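Local coordinates for bifunctional protein FolD (Thermus thermophilus, PDB 6V6Y) that binds NADP(+) and probably oxidises 5,10-methylenetetrahydrofolate to 5,10-methenyltetrahydrofolate, then hydrolyses that product to 10-formyltetrahydrofolate, at residues A[26-31]-A[272-277]; A[70-75]-A[100-105]; A[207-212]-A[229-234]. One frame throughout, in Å; residues are numbered along the deposited sequence.

Interaction 1. Residues A[26-31]-A[272-277]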
loop_
_atom_site.group_PDB
_atom_site.type_symbol
_atom_site.label_atom_id
_atom_site.label_comp_id
_atom_site.label_asym_id
_atom_site.label_seq_id
_atom_site.Cartn_x
_atom_site.Cartn_y
_atom_site.Cartn_z
ATOM N N LEU A 26 -17.242 -12.522 26.707
ATOM C CA LEU A 26 -15.830 -12.437 27.040
ATOM C C LEU A 26 -15.661 -12.361 28.549
ATOM O O LEU A 26 -16.465 -11.732 29.252
ATOM C CB LEU A 26 -15.174 -11.224 26.369
ATOM C CG LEU A 26 -14.859 -11.411 24.886
ATOM C CD1 LEU A 26 -14.120 -10.209 24.332
ATOM C CD2 LEU A 26 -14.061 -12.685 24.667
ATOM N N SER A 27 -14.618 -13.029 29.038
ATOM C CA SER A 27 -14.260 -12.935 30.447
ATOM C C SER A 27 -13.841 -11.515 30.804
ATOM O O SER A 27 -14.420 -10.879 31.697
ATOM C CB SER A 27 -13.135 -13.926 30.753
ATOM O OG SER A 27 -12.289 -13.437 31.777
ATOM N N PHE A 28 -12.846 -10.995 30.081
ATOM C CA PHE A 28 -12.147 -9.758 30.382
ATOM C C PHE A 28 -12.828 -8.542 29.750
ATOM O O PHE A 28 -13.886 -8.627 29.113
ATOM C CB PHE A 28 -10.709 -9.847 29.882
ATOM C CG PHE A 28 -10.589 -9.815 28.373
ATOM C CD1 PHE A 28 -10.929 -10.922 27.606
ATOM C CD2 PHE A 28 -10.135 -8.671 27.721
ATOM C CE1 PHE A 28 -10.815 -10.893 26.218
ATOM C CE2 PHE A 28 -10.018 -8.636 26.339
ATOM C CZ PHE A 28 -10.359 -9.746 25.589
ATOM N N THR A 29 -12.189 -7.387 29.928
ATOM C CA THR A 29 -12.566 -6.157 29.257
ATOM C C THR A 29 -11.334 -5.547 28.592
ATOM O O THR A 29 -10.221 -5.635 29.140
ATOM C CB THR A 29 -13.215 -5.179 30.256
ATOM O OG1 THR A 29 -13.844 -4.098 29.552
ATOM C CG2 THR A 29 -12.201 -4.634 31.230
ATOM N N PRO A 30 -11.479 -4.976 27.390
ATOM C CA PRO A 30 -10.310 -4.406 26.708
ATOM C C PRO A 30 -9.839 -3.142 27.404
ATOM O O PRO A 30 -10.617 -2.421 28.043
ATOM C CB PRO A 30 -10.818 -4.104 25.288
ATOM C CG PRO A 30 -12.157 -4.769 25.176
ATOM C CD PRO A 30 -12.698 -4.861 26.576
ATOM N N SER A 31 -8.542 -2.879 27.268
ATOM C CA SER A 31 -7.891 -1.777 27.962
ATOM C C SER A 31 -7.151 -0.921 26.941
ATOM O O SER A 31 -6.271 -1.421 26.229
ATOM C CB SER A 31 -6.935 -2.314 29.034
ATOM O OG SER A 31 -6.149 -1.279 29.600
ATOM N N ALA A 272 -7.408 -5.988 18.914
ATOM C CA ALA A 272 -6.060 -6.103 19.459
ATOM C C ALA A 272 -6.046 -6.991 20.695
ATOM O O ALA A 272 -5.147 -7.821 20.858
ATOM C CB ALA A 272 -5.504 -4.715 19.791
ATOM N N ALA A 273 -7.047 -6.831 21.569
ATOM C CA ALA A 273 -7.141 -7.659 22.770
ATOM C C ALA A 273 -7.241 -9.141 22.419
ATOM O O ALA A 273 -6.510 -9.972 22.971
ATOM C CB ALA A 273 -8.345 -7.226 23.610
ATOM N N LEU A 274 -8.146 -9.490 21.494
ATOM C CA LEU A 274 -8.370 -10.893 21.152
ATOM C C LEU A 274 -7.209 -11.479 20.353
ATOM O O LEU A 274 -6.984 -12.693 20.393
ATOM C CB LEU A 274 -9.686 -11.031 20.381
ATOM C CG LEU A 274 -10.915 -10.376 21.022
ATOM C CD1 LEU A 274 -12.203 -10.679 20.263
ATOM C CD2 LEU A 274 -11.048 -10.819 22.454
ATOM N N LEU A 275 -6.456 -10.644 19.631
ATOM C CA LEU A 275 -5.308 -11.146 18.880
ATOM C C LEU A 275 -4.193 -11.619 19.811
ATOM O O LEU A 275 -3.487 -12.585 19.497
ATOM C CB LEU A 275 -4.793 -10.071 17.919
ATOM C CG LEU A 275 -5.212 -10.187 16.446
ATOM C CD1 LEU A 275 -6.710 -10.493 16.304
ATOM C CD2 LEU A 275 -4.839 -8.924 15.674
ATOM N N ARG A 276 -4.010 -10.952 20.954
ATOM C CA ARG A 276 -3.093 -11.444 21.981
ATOM C C ARG A 276 -3.695 -12.664 22.675
ATOM O O ARG A 276 -3.238 -13.797 22.477
ATOM C CB ARG A 276 -2.783 -10.348 23.004
ATOM C CG ARG A 276 -1.692 -9.362 22.603
ATOM C CD ARG A 276 -1.797 -8.095 23.457
ATOM N NE ARG A 276 -1.361 -8.329 24.830
ATOM C CZ ARG A 276 -2.101 -8.149 25.927
ATOM N NH1 ARG A 276 -3.355 -7.715 25.860
ATOM N NH2 ARG A 276 -1.570 -8.410 27.113
ATOM N N ARG A 277 -4.727 -12.437 23.487
ATOM C CA ARG A 277 -5.500 -13.517 24.096
ATOM C C ARG A 277 -6.400 -14.206 23.059
ATOM O O ARG A 277 -6.155 -15.343 22.634
ATOM C CB ARG A 277 -6.354 -12.974 25.249
ATOM C CG ARG A 277 -5.787 -11.733 25.919
ATOM C CD ARG A 277 -6.870 -10.915 26.599
ATOM N NE ARG A 277 -6.422 -9.555 26.902
ATOM C CZ ARG A 277 -6.595 -8.953 28.080
ATOM N NH1 ARG A 277 -7.216 -9.593 29.061
ATOM N NH2 ARG A 277 -6.157 -7.710 28.286
#
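The guanidinium of Arg277, the C-terminal residue, lies almost flat on the ring of Phe28, the two planes inclined by 15° and their centres 4.1 Å apart. The stack is offset: the charged group sits toward the CG and CD2 side of the ring, with Arg277 NH1 3.3 Å from Phe28 CD2, so the cation-pi contact is off-centre. It is the methylene before it that covers the middle, Arg277 CD standing over the face 3.8 Å from the Phe28 centroid in a CH-pi contact. An arginine chain extended from CG to NE makes this overlap possible, and Phe28 meets it by holding CG in the crowded position between backbone N and carbonyl carbon (chi1 71°). The rim of the same ring touches the last turn of helix 257-276: Phe28 CZ meets Leu274 CD2 at 3.4 Å, in the ring plane, and Phe28 CE2 meets Ala273 CB at 3.5 Å. Leu274 CD2 also reaches Leu26 CD1 tip to tip, 3.7 Å away. An alanine in place of Phe28 would probably leave the Arg277 guanidinium without its flat support and loosen the apolar contacts at the helix end. Asp89 takes a salt bridge from Arg277 NH2. The contact closes the end of helix 257-276 onto the loop between helix 8-24 and strand 31-37; Leu23 of helix 8-24 packs on Pro30, and Arg60 of strand 60-66 touches Arg277.

Interaction 2. Residues A[70-75]-A[100-105]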
loop_
_atom_site.group_PDB
_atom_site.type_symbol
_atom_site.label_atom_id
_atom_site.label_comp_id
_atom_site.label_asym_id
_atom_site.label_seq_id
_atom_site.Cartn_x
_atom_site.Cartn_y
_atom_site.Cartn_z
ATOM N N LEU A 70 8.377 16.746 26.635
ATOM C CA LEU A 70 8.840 15.413 26.974
ATOM C C LEU A 70 9.882 14.964 25.948
ATOM O O LEU A 70 9.659 15.118 24.740
ATOM C CB LEU A 70 7.673 14.432 27.020
ATOM C CG LEU A 70 8.040 13.015 27.472
ATOM C CD1 LEU A 70 8.137 12.938 28.988
ATOM C CD2 LEU A 70 7.038 11.999 26.955
ATOM N N PRO A 71 11.034 14.449 26.377
ATOM C CA PRO A 71 12.017 13.935 25.410
ATOM C C PRO A 71 11.521 12.671 24.725
ATOM O O PRO A 71 10.804 11.855 25.315
ATOM C CB PRO A 71 13.247 13.638 26.275
ATOM C CG PRO A 71 12.696 13.431 27.654
ATOM C CD PRO A 71 11.502 14.332 27.770
ATOM N N GLU A 72 11.935 12.494 23.464
ATOM C CA GLU A 72 11.448 11.339 22.720
ATOM C C GLU A 72 11.940 10.035 23.341
ATOM O O GLU A 72 11.279 8.998 23.207
ATOM C CB GLU A 72 11.843 11.452 21.240
ATOM C CG GLU A 72 13.075 10.684 20.836
ATOM C CD GLU A 72 13.272 10.623 19.321
ATOM O OE1 GLU A 72 12.536 11.302 18.569
ATOM O OE2 GLU A 72 14.165 9.885 18.875
ATOM N N GLU A 73 13.056 10.088 24.066
ATOM C CA GLU A 73 13.571 8.914 24.759
ATOM C C GLU A 73 12.629 8.482 25.877
ATOM O O GLU A 73 12.454 7.282 26.120
ATOM C CB GLU A 73 14.975 9.201 25.314
ATOM C CG GLU A 73 16.007 9.787 24.313
ATOM C CD GLU A 73 15.634 11.163 23.691
ATOM O OE1 GLU A 73 14.690 11.842 24.178
ATOM O OE2 GLU A 73 16.283 11.560 22.691
ATOM N N ALA A 74 12.022 9.447 26.576
ATOM C CA ALA A 74 11.032 9.107 27.597
ATOM C C ALA A 74 9.757 8.533 26.971
ATOM O O ALA A 74 9.209 7.547 27.482
ATOM C CB ALA A 74 10.714 10.336 28.452
ATOM N N LEU A 75 9.275 9.127 25.870
ATOM C CA LEU A 75 8.123 8.563 25.159
ATOM C C LEU A 75 8.360 7.115 24.769
ATOM O O LEU A 75 7.500 6.251 24.986
ATOM C CB LEU A 75 7.809 9.379 23.910
ATOM C CG LEU A 75 6.470 10.100 23.775
ATOM C CD1 LEU A 75 6.294 10.572 22.343
ATOM C CD2 LEU A 75 5.281 9.233 24.205
ATOM N N HIS A 100 10.295 18.109 18.133
ATOM C CA HIS A 100 11.538 17.496 18.580
ATOM C C HIS A 100 11.466 15.976 18.608
ATOM O O HIS A 100 12.463 15.327 18.962
ATOM C CB HIS A 100 11.932 18.048 19.956
ATOM C CG HIS A 100 11.110 17.521 21.097
ATOM N ND1 HIS A 100 9.929 18.108 21.496
ATOM C CD2 HIS A 100 11.314 16.477 21.935
ATOM C CE1 HIS A 100 9.435 17.444 22.528
ATOM N NE2 HIS A 100 10.254 16.446 22.810
ATOM N N ILE A 101 10.331 15.403 18.208
ATOM C CA ILE A 101 10.064 13.972 18.313
ATOM C C ILE A 101 9.867 13.407 16.913
ATOM O O ILE A 101 9.118 13.975 16.108
ATOM C CB ILE A 101 8.834 13.697 19.203
ATOM C CG1 ILE A 101 9.198 13.974 20.668
ATOM C CG2 ILE A 101 8.312 12.272 18.997
ATOM C CD1 ILE A 101 8.336 13.283 21.679
ATOM N N ARG A 102 10.543 12.290 16.630
ATOM C CA ARG A 102 10.456 11.620 15.336
ATOM C C ARG A 102 9.226 10.714 15.322
ATOM O O ARG A 102 9.239 9.622 15.906
ATOM C CB ARG A 102 11.734 10.827 15.061
ATOM C CG ARG A 102 12.976 11.685 14.785
ATOM C CD ARG A 102 14.140 11.335 15.732
ATOM N NE ARG A 102 14.499 9.918 15.654
ATOM C CZ ARG A 102 15.564 9.370 16.237
ATOM N NH1 ARG A 102 16.391 10.121 16.960
ATOM N NH2 ARG A 102 15.798 8.066 16.100
ATOM N N THR A 103 8.180 11.154 14.620
ATOM C CA THR A 103 6.888 10.469 14.658
ATOM C C THR A 103 6.997 9.018 14.189
ATOM O O THR A 103 6.548 8.101 14.887
ATOM C CB THR A 103 5.877 11.259 13.824
ATOM O OG1 THR A 103 5.703 12.546 14.430
ATOM C CG2 THR A 103 4.538 10.558 13.758
ATOM N N GLN A 104 7.598 8.789 13.014
ATOM C CA GLN A 104 7.787 7.422 12.526
ATOM C C GLN A 104 8.455 6.552 13.591
ATOM O O GLN A 104 8.033 5.415 13.838
ATOM C CB GLN A 104 8.601 7.434 11.212
ATOM C CG GLN A 104 9.474 6.175 10.942
ATOM C CD GLN A 104 10.189 6.167 9.554
ATOM O OE1 GLN A 104 10.423 7.217 8.939
ATOM N NE2 GLN A 104 10.524 4.970 9.069
ATOM N N ARG A 105 9.468 7.092 14.267
ATOM C CA ARG A 105 10.173 6.325 15.284
ATOM C C ARG A 105 9.245 5.945 16.437
ATOM O O ARG A 105 9.319 4.825 16.956
ATOM C CB ARG A 105 11.375 7.124 15.785
ATOM C CG ARG A 105 12.220 6.381 16.794
ATOM C CD ARG A 105 13.484 5.815 16.180
ATOM N NE ARG A 105 14.444 5.374 17.198
ATOM C CZ ARG A 105 14.341 4.245 17.910
ATOM N NH1 ARG A 105 13.309 3.422 17.732
ATOM N NH2 ARG A 105 15.275 3.935 18.809
#
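Glu72 grips Arg102 through both carboxylate oxygens. Glu72 OE1 accepts the backbone N-H of Arg102, N to O 3.0 Å, in a nearly straight bond (170°), approached almost along its C-O axis. Glu72 OE2 lies 2.9 Å from Arg102 NH1, yet over the face of the guanidinium, with the carboxylate and guanidinium planes 63° apart; this salt bridge rests on charge and no N-H is aimed at the oxygen. The arginine chain bends at chi2 and chi3 and folds round the acid, bringing Arg102 CD to 3.3 Å from Glu72 OE1. Nearby, His100 NE2 donates in the plane of its ring to Leu70 O, a very short bond of 2.4 Å whose donor stands above the carbonyl plane. The two segments are helix starts of the alpha/beta catalytic domain: Pro71 occupies the N-cap position of helix 72-84 and Arg102 that of helix 103-109, so the Glu72 carboxylate would probably feel the positive end of the latter helix as well as the arginine. Beneath this polar layer, Ile101 CG1 packs 3.7 Å from Glu72 CB and also lies over one face of the His100 ring, toward its rim. Ile101 CD1 crosses Leu75 at about a right angle and presses tightly on its CD1, 3.5 Å away. Both of these residues rest on Leu37 of strand 31-37 and on Val106 of helix 103-109.

Interaction 3. Residues A[207-212]-A[229-234]. With NAP (NADP nicotinamide-adenine-dinucleotide phosphate), chain B.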
loop_
_atom_site.group_PDB
_atom_site.type_symbol
_atom_site.label_atom_id
_atom_site.label_comp_id
_atom_site.label_asym_id
_atom_site.label_seq_id
_atom_site.Cartn_x
_atom_site.Cartn_y
_atom_site.Cartn_z
ATOM N N GLY A 207 -8.555 18.489 3.617
ATOM C CA GLY A 207 -8.433 19.573 4.577
ATOM C C GLY A 207 -8.495 20.963 3.982
ATOM O O GLY A 207 -7.766 21.855 4.428
ATOM N N ARG A 208 -9.347 21.170 2.977
ATOM C CA ARG A 208 -9.613 22.488 2.396
ATOM C C ARG A 208 -11.122 22.680 2.462
ATOM O O ARG A 208 -11.867 21.917 1.811
ATOM C CB ARG A 208 -9.101 22.602 0.950
ATOM C CG ARG A 208 -7.647 22.104 0.689
ATOM C CD ARG A 208 -6.595 22.758 1.600
ATOM N NE ARG A 208 -5.201 22.494 1.197
ATOM C CZ ARG A 208 -4.262 21.972 2.007
ATOM N NH1 ARG A 208 -4.571 21.643 3.267
ATOM N NH2 ARG A 208 -3.013 21.764 1.567
ATOM N N PRO A 209 -11.627 23.656 3.219
ATOM C CA PRO A 209 -13.082 23.754 3.432
ATOM C C PRO A 209 -13.840 24.009 2.136
ATOM O O PRO A 209 -13.522 24.928 1.383
ATOM C CB PRO A 209 -13.228 24.931 4.405
ATOM C CG PRO A 209 -11.860 25.239 4.908
ATOM C CD PRO A 209 -10.879 24.723 3.906
ATOM N N HIS A 210 -14.848 23.171 1.882
ATOM C CA HIS A 210 -15.760 23.323 0.743
ATOM C C HIS A 210 -15.022 23.457 -0.590
ATOM O O HIS A 210 -15.518 24.089 -1.533
ATOM C CB HIS A 210 -16.702 24.507 0.952
ATOM C CG HIS A 210 -17.603 24.353 2.133
ATOM N ND1 HIS A 210 -18.597 25.259 2.435
ATOM C CD2 HIS A 210 -17.657 23.400 3.094
ATOM C CE1 HIS A 210 -19.227 24.869 3.529
ATOM N NE2 HIS A 210 -18.680 23.741 3.946
ATOM N N LEU A 211 -13.844 22.834 -0.683
ATOM C CA LEU A 211 -13.073 22.847 -1.925
ATOM C C LEU A 211 -13.852 22.220 -3.081
ATOM O O LEU A 211 -13.924 22.788 -4.178
ATOM C CB LEU A 211 -11.745 22.132 -1.679
ATOM C CG LEU A 211 -10.560 22.072 -2.643
ATOM C CD1 LEU A 211 -10.672 20.889 -3.533
ATOM C CD2 LEU A 211 -10.497 23.320 -3.458
ATOM N N VAL A 212 -14.481 21.072 -2.852
ATOM C CA VAL A 212 -15.125 20.334 -3.941
ATOM C C VAL A 212 -16.501 20.929 -4.248
ATOM O O VAL A 212 -17.402 20.919 -3.399
ATOM C CB VAL A 212 -15.229 18.840 -3.598
ATOM C CG1 VAL A 212 -16.036 18.075 -4.669
ATOM C CG2 VAL A 212 -13.834 18.253 -3.421
ATOM N N ASN A 229 -12.713 20.923 8.956
ATOM C CA ASN A 229 -12.054 22.227 8.891
ATOM C C ASN A 229 -12.724 23.183 9.880
ATOM O O ASN A 229 -13.869 23.609 9.671
ATOM C CB ASN A 229 -12.089 22.779 7.466
ATOM C CG ASN A 229 -11.512 21.802 6.445
ATOM O OD1 ASN A 229 -10.301 21.677 6.306
ATOM N ND2 ASN A 229 -12.387 21.093 5.741
ATOM N N ARG A 230 -12.003 23.502 10.960
ATOM C CA ARG A 230 -12.446 24.475 11.955
ATOM C C ARG A 230 -12.395 25.869 11.339
ATOM O O ARG A 230 -11.312 26.404 11.081
ATOM C CB ARG A 230 -11.559 24.386 13.196
ATOM C CG ARG A 230 -11.232 22.954 13.647
ATOM C CD ARG A 230 -9.902 22.868 14.405
ATOM N NE ARG A 230 -10.048 23.054 15.854
ATOM C CZ ARG A 230 -10.567 22.157 16.695
ATOM N NH1 ARG A 230 -11.005 20.986 16.238
ATOM N NH2 ARG A 230 -10.648 22.427 18.001
ATOM N N VAL A 231 -13.565 26.454 11.084
ATOM C CA VAL A 231 -13.688 27.738 10.397
ATOM C C VAL A 231 -14.871 28.489 10.999
ATOM O O VAL A 231 -16.014 28.020 10.917
ATOM C CB VAL A 231 -13.875 27.564 8.876
ATOM C CG1 VAL A 231 -14.464 28.824 8.256
ATOM C CG2 VAL A 231 -12.539 27.220 8.217
ATOM N N GLU A 232 -14.602 29.652 11.605
ATOM C CA GLU A 232 -15.645 30.497 12.190
ATOM C C GLU A 232 -16.434 29.730 13.248
ATOM O O GLU A 232 -17.667 29.773 13.293
ATOM C CB GLU A 232 -16.582 31.052 11.110
ATOM C CG GLU A 232 -15.888 31.648 9.896
ATOM C CD GLU A 232 -16.236 33.111 9.681
ATOM O OE1 GLU A 232 -16.432 33.515 8.511
ATOM O OE2 GLU A 232 -16.312 33.859 10.682
ATOM N N GLY A 233 -15.706 28.981 14.079
ATOM C CA GLY A 233 -16.321 28.231 15.162
ATOM C C GLY A 233 -17.215 27.086 14.717
ATOM O O GLY A 233 -17.800 26.376 15.544
ATOM N N ARG A 234 -17.332 26.910 13.405
ATOM C CA ARG A 234 -18.039 25.789 12.808
ATOM C C ARG A 234 -17.061 24.693 12.383
ATOM O O ARG A 234 -15.832 24.835 12.443
ATOM C CB ARG A 234 -18.861 26.244 11.600
ATOM C CG ARG A 234 -19.946 27.237 11.917
ATOM C CD ARG A 234 -21.115 27.077 10.955
ATOM N NE ARG A 234 -22.337 26.670 11.652
ATOM C CZ ARG A 234 -23.251 25.842 11.152
ATOM N NH1 ARG A 234 -23.092 25.318 9.938
ATOM N NH2 ARG A 234 -24.330 25.540 11.869
HETATM P PA NAP B . -2.829 15.411 4.858
HETATM O O1A NAP B . -2.727 16.480 5.875
HETATM O O2A NAP B . -1.621 14.556 4.852
HETATM O O5B NAP B . -3.093 16.059 3.408
HETATM C C5B NAP B . -4.225 15.660 2.670
HETATM C C4B NAP B . -3.875 15.432 1.204
HETATM O O4B NAP B . -4.769 16.152 0.380
HETATM C C3B NAP B . -2.470 15.886 0.848
HETATM O O3B NAP B . -1.625 14.760 0.779
HETATM C C2B NAP B . -2.596 16.596 -0.493
HETATM O O2B NAP B . -1.954 15.900 -1.541
HETATM C C1B NAP B . -4.096 16.652 -0.759
HETATM N N9A NAP B . -4.514 18.036 -1.055
HETATM C C8A NAP B . -4.449 19.107 -0.201
HETATM N N7A NAP B . -4.923 20.198 -0.843
HETATM C C5A NAP B . -5.293 19.841 -2.093
HETATM C C6A NAP B . -5.835 20.561 -3.150
HETATM N N6A NAP B . -6.080 21.862 -3.019
HETATM N N1A NAP B . -6.119 19.919 -4.338
HETATM C C2A NAP B . -5.864 18.570 -4.466
HETATM N N3A NAP B . -5.325 17.861 -3.410
HETATM C C4A NAP B . -5.039 18.486 -2.242
HETATM O O3 NAP B . -4.159 14.539 5.111
HETATM P PN NAP B . -4.953 14.147 6.455
HETATM O O1N NAP B . -3.968 13.983 7.547
HETATM O O2N NAP B . -5.897 13.052 6.135
HETATM O O5D NAP B . -5.800 15.487 6.731
HETATM C C5D NAP B . -6.768 15.907 5.796
HETATM C C4D NAP B . -8.037 16.359 6.508
HETATM O O4D NAP B . -8.777 15.244 6.975
HETATM C C3D NAP B . -7.703 17.221 7.716
HETATM O O3D NAP B . -8.361 18.461 7.612
HETATM C C2D NAP B . -8.235 16.458 8.907
HETATM O O2D NAP B . -8.908 17.330 9.784
HETATM C C1D NAP B . -9.211 15.469 8.301
HETATM N N1N NAP B . -9.234 14.217 9.080
HETATM C C2N NAP B . -10.409 13.808 9.640
HETATM C C3N NAP B . -10.462 12.636 10.383
HETATM C C7N NAP B . -11.780 12.143 10.899
HETATM O O7N NAP B . -11.807 11.016 11.743
HETATM N N7N NAP B . -12.891 12.782 10.542
HETATM C C4N NAP B . -9.312 11.874 10.551
HETATM C C5N NAP B . -8.122 12.300 9.974
HETATM C C6N NAP B . -8.095 13.478 9.237
HETATM P P2B NAP B . -0.348 15.886 -1.690
HETATM O O1X NAP B . 0.241 14.885 -0.725
HETATM O O2X NAP B . -0.003 15.478 -3.103
HETATM O O3X NAP B . 0.208 17.259 -1.400
#
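One wall of the NADP pocket is formed where the 207-212 loop meets the start of a beta hairpin at 229-234. Gly207 runs beneath the nicotinamide ribose, its CA 3.2 Å from O3D of NADP; a beta carbon here would clash with that hydroxyl, and the positive phi of 75° also suits a residue without a side chain. Next to it Arg208 CB points away from the hairpin, and the chain bends at chi2 to present one face of its guanidinium to the five-membered ring of the adenine, NE lying 3.1 Å from N7A and C8A standing over the face toward its rim. A weak bond from Arg208 NH1 back to Gly207 O steadies the bent chain. Across the contact, the Asn229 amide lies over the loop backbone: OD1 sits straight above the peptide plane, 3.0 Å from Gly207 C. The contact is not a hydrogen bond: Gly207 C carries no hydrogen, Gly207 O is an acceptor like OD1, and the N-H of Arg208 is badly angled. ND2 of Asn229 is instead bound to Leu236 O and Asp238 OD1, which fixes the rotation of the amide; Asp238 OD2 also takes the N-H of Gly207, so one acid ties both segments together. The apolar part is small. Pro209 CG packs 3.6 Å from Asn229 CB and 3.9 Å from Val231 CG2, on the first residue of the type I' turn that runs to Arg234. Loops following parallel strands, here 201-204 and 222-225, line the dinucleotide, as in Rossmann-type NAD(P)-binding domains.

Overall arrangement
The three contacts are spread over a two-domain chain and do not touch one another. Interaction 1 encloses the other two along the sequence: its 26-31 loop belongs to the catalytic domain and its 272-277 helix end to the NAD(P)-binding domain. Interaction 2 comes next, its centre about 28 Å from that of interaction 1; interactions 1 and 2 both adjoin strand 31-37 of the three-stranded sheet. Interaction 3 follows, at loops beyond the six-stranded parallel sheet. Its centre lies about 38 Å from that of interaction 1, across the chain's centre, and about 31 Å from that of interaction 2. One contact thus joins the two domains, one lies within the catalytic domain and one lines the NADP pocket.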